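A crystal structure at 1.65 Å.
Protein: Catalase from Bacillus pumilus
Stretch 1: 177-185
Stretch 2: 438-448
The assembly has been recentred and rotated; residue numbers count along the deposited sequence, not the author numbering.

Stretch 1 177-185: MLTWLFSDE
Stretch 2, residues 438-448: QALIKNLTADL

Where a helix gives way to a turn, its exposed carbonyls can be met by a side chain from a distant part of the chain. In this catalase, residues 177-181 form the last part of a helix, Phe 182 is the first residue to leave helical phi/psi (-100/6), Ser 183 is extended (-68/172), and a 3-10 segment starts at Asp 184 (-70/-10). Residues 438-448 are helical throughout, with i to i+4 bonds from Lys 442 N to Gln 438 O (3.0 Å) through Leu 448 N to Leu 444 O (2.9 Å). This helix runs past the turn so that Ala 439, Leu 440, Asn 443, Leu 444 and Asp 447 all touch it. The two stretches come closest in register at Ser 183 and Leu 440, whose CA atoms lie 4.6 Å apart, and together they bury 425 Å².

Polar bonding centres on the amide of Asn 443 (chi1 m, -66°; chi2 -22°), whose CA-to-CB bond points toward the first stretch. Asn 443 ND2 donates to Phe 182 O at 2.9 Å, with an N-H...O angle of 161°, and to Asp 184 OD1 at 3.0 Å and 174°. Both amide hydrogens are thus used, one on the carbonyl of the first residue to leave helical phi/psi, the other on a carboxylate. Asp 184 (chi1 m, -74°; chi2 -26°) has a sideways CA-to-CB bond, but its end comes nearer to the helix. A water completes the link, donating to Asp 184 OD1 at 2.6 Å and to Asn 443 OD1 at 2.9 Å, so both ends of the amide serve the same carboxylate oxygen. Phe 182 O also receives a nearly linear CA-H...O contact, with Leu 440 CA 3.5 Å from Phe 182 O and 177° at the hydrogen.

Apolar packing is built around Phe 182 (chi1 m, -77°; chi2 -88°), which has the largest area covered by the other stretch of any residue here, 122 Å², and points its CA-to-CB bond toward the helix. Leu 440 and Leu 444, one turn apart, receive it, burying hydrocarbon against hydrocarbon: Phe 182 CB lies 3.8 Å from Leu 440 CD1, and Phe 182 CG 3.5 Å from Leu 444 CD2. Leu 440 is t, p (173°, 59°) and Leu 444 m, t (-73°, 168°); both have sideways CA-to-CB bonds, yet their ends come nearer. Further along, Asp 447 (chi1 -135°, between wells; chi2 58°) brings OD2, hydrogen-bonded elsewhere in the structure, to 3.4 Å from Phe 182 CZ, obliquely to the ring. Leu 440 CD1 also reaches the preceding helix, 3.8 Å from Thr 179 O.

Local bonds brace the turn. Ser 183 (chi1 p, 78°), with its CA-to-CB bond directed away from the second stretch, donates from OG to Trp 180 O at 2.7 Å, while Glu 185 N donates to Ser 183 OG at 3.0 Å. One hydroxyl therefore ties the helix to the 3-10 segment.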

# COMPACT_ATOMS: atom_id res chain seq x y z
N MET A 177 -31.92 14.91 14.41
CA MET A 177 -30.96 13.98 14.90
C MET A 177 -30.44 14.33 16.29
O MET A 177 -30.29 13.44 17.15
CB MET A 177 -29.79 13.85 13.94
CG MET A 177 -28.72 12.88 14.41
SD MET A 177 -29.33 11.19 14.27
CE MET A 177 -27.77 10.27 14.21
N LEU A 178 -30.12 15.58 16.47
CA LEU A 178 -29.53 16.01 17.74
C LEU A 178 -30.53 15.83 18.89
O LEU A 178 -30.21 15.56 20.05
CB LEU A 178 -29.08 17.42 17.65
CG LEU A 178 -27.95 17.64 16.64
CD1 LEU A 178 -27.67 19.13 16.47
CD2 LEU A 178 -26.69 16.96 17.14
N THR A 179 -31.81 15.94 18.56
CA THR A 179 -32.87 15.70 19.54
C THR A 179 -33.00 14.23 20.00
O THR A 179 -33.44 13.97 21.13
CB THR A 179 -34.22 16.22 18.99
OG1 THR A 179 -34.06 17.62 18.67
CG2 THR A 179 -35.36 16.03 19.96
N TRP A 180 -32.57 13.28 19.14
CA TRP A 180 -32.38 11.90 19.56
C TRP A 180 -31.04 11.62 20.24
O TRP A 180 -31.01 10.98 21.26
CB TRP A 180 -32.48 10.95 18.31
CG TRP A 180 -33.77 10.75 17.73
CD1 TRP A 180 -34.50 11.64 16.96
CD2 TRP A 180 -34.54 9.54 17.74
NE1 TRP A 180 -35.59 11.05 16.52
CE2 TRP A 180 -35.69 9.78 17.00
CE3 TRP A 180 -34.40 8.31 18.36
CZ2 TRP A 180 -36.69 8.81 16.79
CZ3 TRP A 180 -35.41 7.34 18.16
CH2 TRP A 180 -36.51 7.61 17.40
N LEU A 181 -29.97 12.11 19.63
CA LEU A 181 -28.60 11.87 20.10
C LEU A 181 -28.36 12.41 21.51
O LEU A 181 -27.57 11.81 22.26
CB LEU A 181 -27.60 12.51 19.16
CG LEU A 181 -26.13 12.19 19.44
CD1 LEU A 181 -25.83 10.70 19.43
CD2 LEU A 181 -25.24 12.93 18.41
N PHE A 182 -29.04 13.52 21.90
CA PHE A 182 -28.79 14.04 23.25
C PHE A 182 -29.88 13.62 24.23
O PHE A 182 -29.83 14.02 25.38
CB PHE A 182 -28.55 15.55 23.21
CG PHE A 182 -27.21 15.90 22.73
CD1 PHE A 182 -26.16 15.98 23.61
CD2 PHE A 182 -26.95 16.06 21.39
CE1 PHE A 182 -24.88 16.25 23.18
CE2 PHE A 182 -25.65 16.37 20.95
CZ PHE A 182 -24.63 16.50 21.84
N SER A 183 -30.81 12.76 23.80
CA SER A 183 -31.55 11.88 24.78
C SER A 183 -30.59 10.88 25.36
O SER A 183 -29.42 10.80 24.93
CB SER A 183 -32.73 11.15 24.16
OG SER A 183 -32.35 10.02 23.39
N ASP A 184 -31.01 10.13 26.35
CA ASP A 184 -30.05 9.17 26.87
C ASP A 184 -29.80 8.05 25.85
O ASP A 184 -28.88 7.22 26.03
CB ASP A 184 -30.47 8.61 28.23
CG ASP A 184 -30.29 9.64 29.40
OD1 ASP A 184 -29.45 10.58 29.34
OD2 ASP A 184 -30.98 9.41 30.42
N GLU A 185 -30.59 7.99 24.79
CA GLU A 185 -30.33 6.94 23.79
C GLU A 185 -29.02 7.23 23.00
O GLU A 185 -28.53 6.34 22.30
CB GLU A 185 -31.52 6.76 22.80
CG GLU A 185 -31.46 5.42 22.10
CD GLU A 185 -32.70 5.13 21.26
OE1 GLU A 185 -33.76 5.75 21.46
OE2 GLU A 185 -32.64 4.21 20.44
N GLN A 438 -36.13 16.20 30.65
CA GLN A 438 -35.14 16.76 31.60
C GLN A 438 -33.74 16.24 31.28
O GLN A 438 -32.77 16.99 31.34
CB GLN A 438 -35.53 16.45 33.07
CG GLN A 438 -36.65 17.38 33.55
CD GLN A 438 -37.02 17.21 35.04
OE1 GLN A 438 -36.20 16.78 35.85
NE2 GLN A 438 -38.26 17.54 35.38
N ALA A 439 -33.65 14.98 30.91
CA ALA A 439 -32.35 14.38 30.61
C ALA A 439 -31.76 15.03 29.30
O ALA A 439 -30.58 15.34 29.21
CB ALA A 439 -32.49 12.87 30.47
N LEU A 440 -32.61 15.22 28.31
CA LEU A 440 -32.23 15.87 27.05
C LEU A 440 -31.65 17.24 27.35
O LEU A 440 -30.59 17.62 26.84
CB LEU A 440 -33.45 16.05 26.15
CG LEU A 440 -33.31 16.85 24.85
CD1 LEU A 440 -32.26 16.29 23.87
CD2 LEU A 440 -34.62 16.93 24.15
N ILE A 441 -32.38 18.03 28.15
CA ILE A 441 -31.93 19.41 28.42
C ILE A 441 -30.61 19.39 29.21
O ILE A 441 -29.71 20.16 28.94
CB ILE A 441 -33.02 20.20 29.20
CG1 ILE A 441 -34.28 20.38 28.34
CG2 ILE A 441 -32.48 21.55 29.66
CD1 ILE A 441 -34.04 21.15 27.05
N LYS A 442 -30.51 18.48 30.16
CA LYS A 442 -29.27 18.29 30.94
C LYS A 442 -28.07 17.93 30.03
O LYS A 442 -26.99 18.47 30.15
CB LYS A 442 -29.53 17.15 31.93
CG LYS A 442 -28.32 16.72 32.74
CD LYS A 442 -28.64 15.43 33.48
CE LYS A 442 -27.65 15.21 34.62
NZ LYS A 442 -26.32 14.74 34.12
N ASN A 443 -28.31 16.99 29.10
CA ASN A 443 -27.21 16.50 28.22
C ASN A 443 -26.78 17.56 27.22
O ASN A 443 -25.59 17.80 27.02
CB ASN A 443 -27.68 15.27 27.47
CG ASN A 443 -27.96 14.09 28.37
OD1 ASN A 443 -27.45 14.00 29.48
ND2 ASN A 443 -28.72 13.11 27.85
N LEU A 444 -27.76 18.29 26.69
CA LEU A 444 -27.46 19.44 25.82
C LEU A 444 -26.74 20.55 26.52
O LEU A 444 -25.80 21.11 26.02
CB LEU A 444 -28.73 19.99 25.17
CG LEU A 444 -29.35 19.15 24.06
CD1 LEU A 444 -30.73 19.69 23.75
CD2 LEU A 444 -28.51 19.14 22.78
N THR A 445 -27.18 20.86 27.75
CA THR A 445 -26.55 21.94 28.50
C THR A 445 -25.09 21.64 28.79
O THR A 445 -24.20 22.51 28.64
CB THR A 445 -27.35 22.19 29.84
OG1 THR A 445 -28.70 22.59 29.53
CG2 THR A 445 -26.68 23.20 30.70
N ALA A 446 -24.80 20.43 29.20
CA ALA A 446 -23.44 20.04 29.50
C ALA A 446 -22.53 20.15 28.28
O ALA A 446 -21.36 20.42 28.39
CB ALA A 446 -23.39 18.63 30.06
N ASP A 447 -23.11 19.85 27.10
CA ASP A 447 -22.38 19.93 25.86
C ASP A 447 -22.16 21.32 25.31
O ASP A 447 -21.14 21.59 24.65
CB ASP A 447 -23.10 19.07 24.79
CG ASP A 447 -22.12 18.20 23.99
OD1 ASP A 447 -21.42 17.39 24.62
OD2 ASP A 447 -21.99 18.44 22.78
N LEU A 448 -23.14 22.20 25.54
CA LEU A 448 -23.17 23.54 24.94
C LEU A 448 -22.50 24.61 25.83
O LEU A 448 -22.20 25.69 25.35
CB LEU A 448 -24.61 23.95 24.66
CG LEU A 448 -25.13 23.36 23.33
CD1 LEU A 448 -26.62 23.40 23.28
CD2 LEU A 448 -24.60 24.13 22.12
O HOH W 1 -28.11 11.79 31.23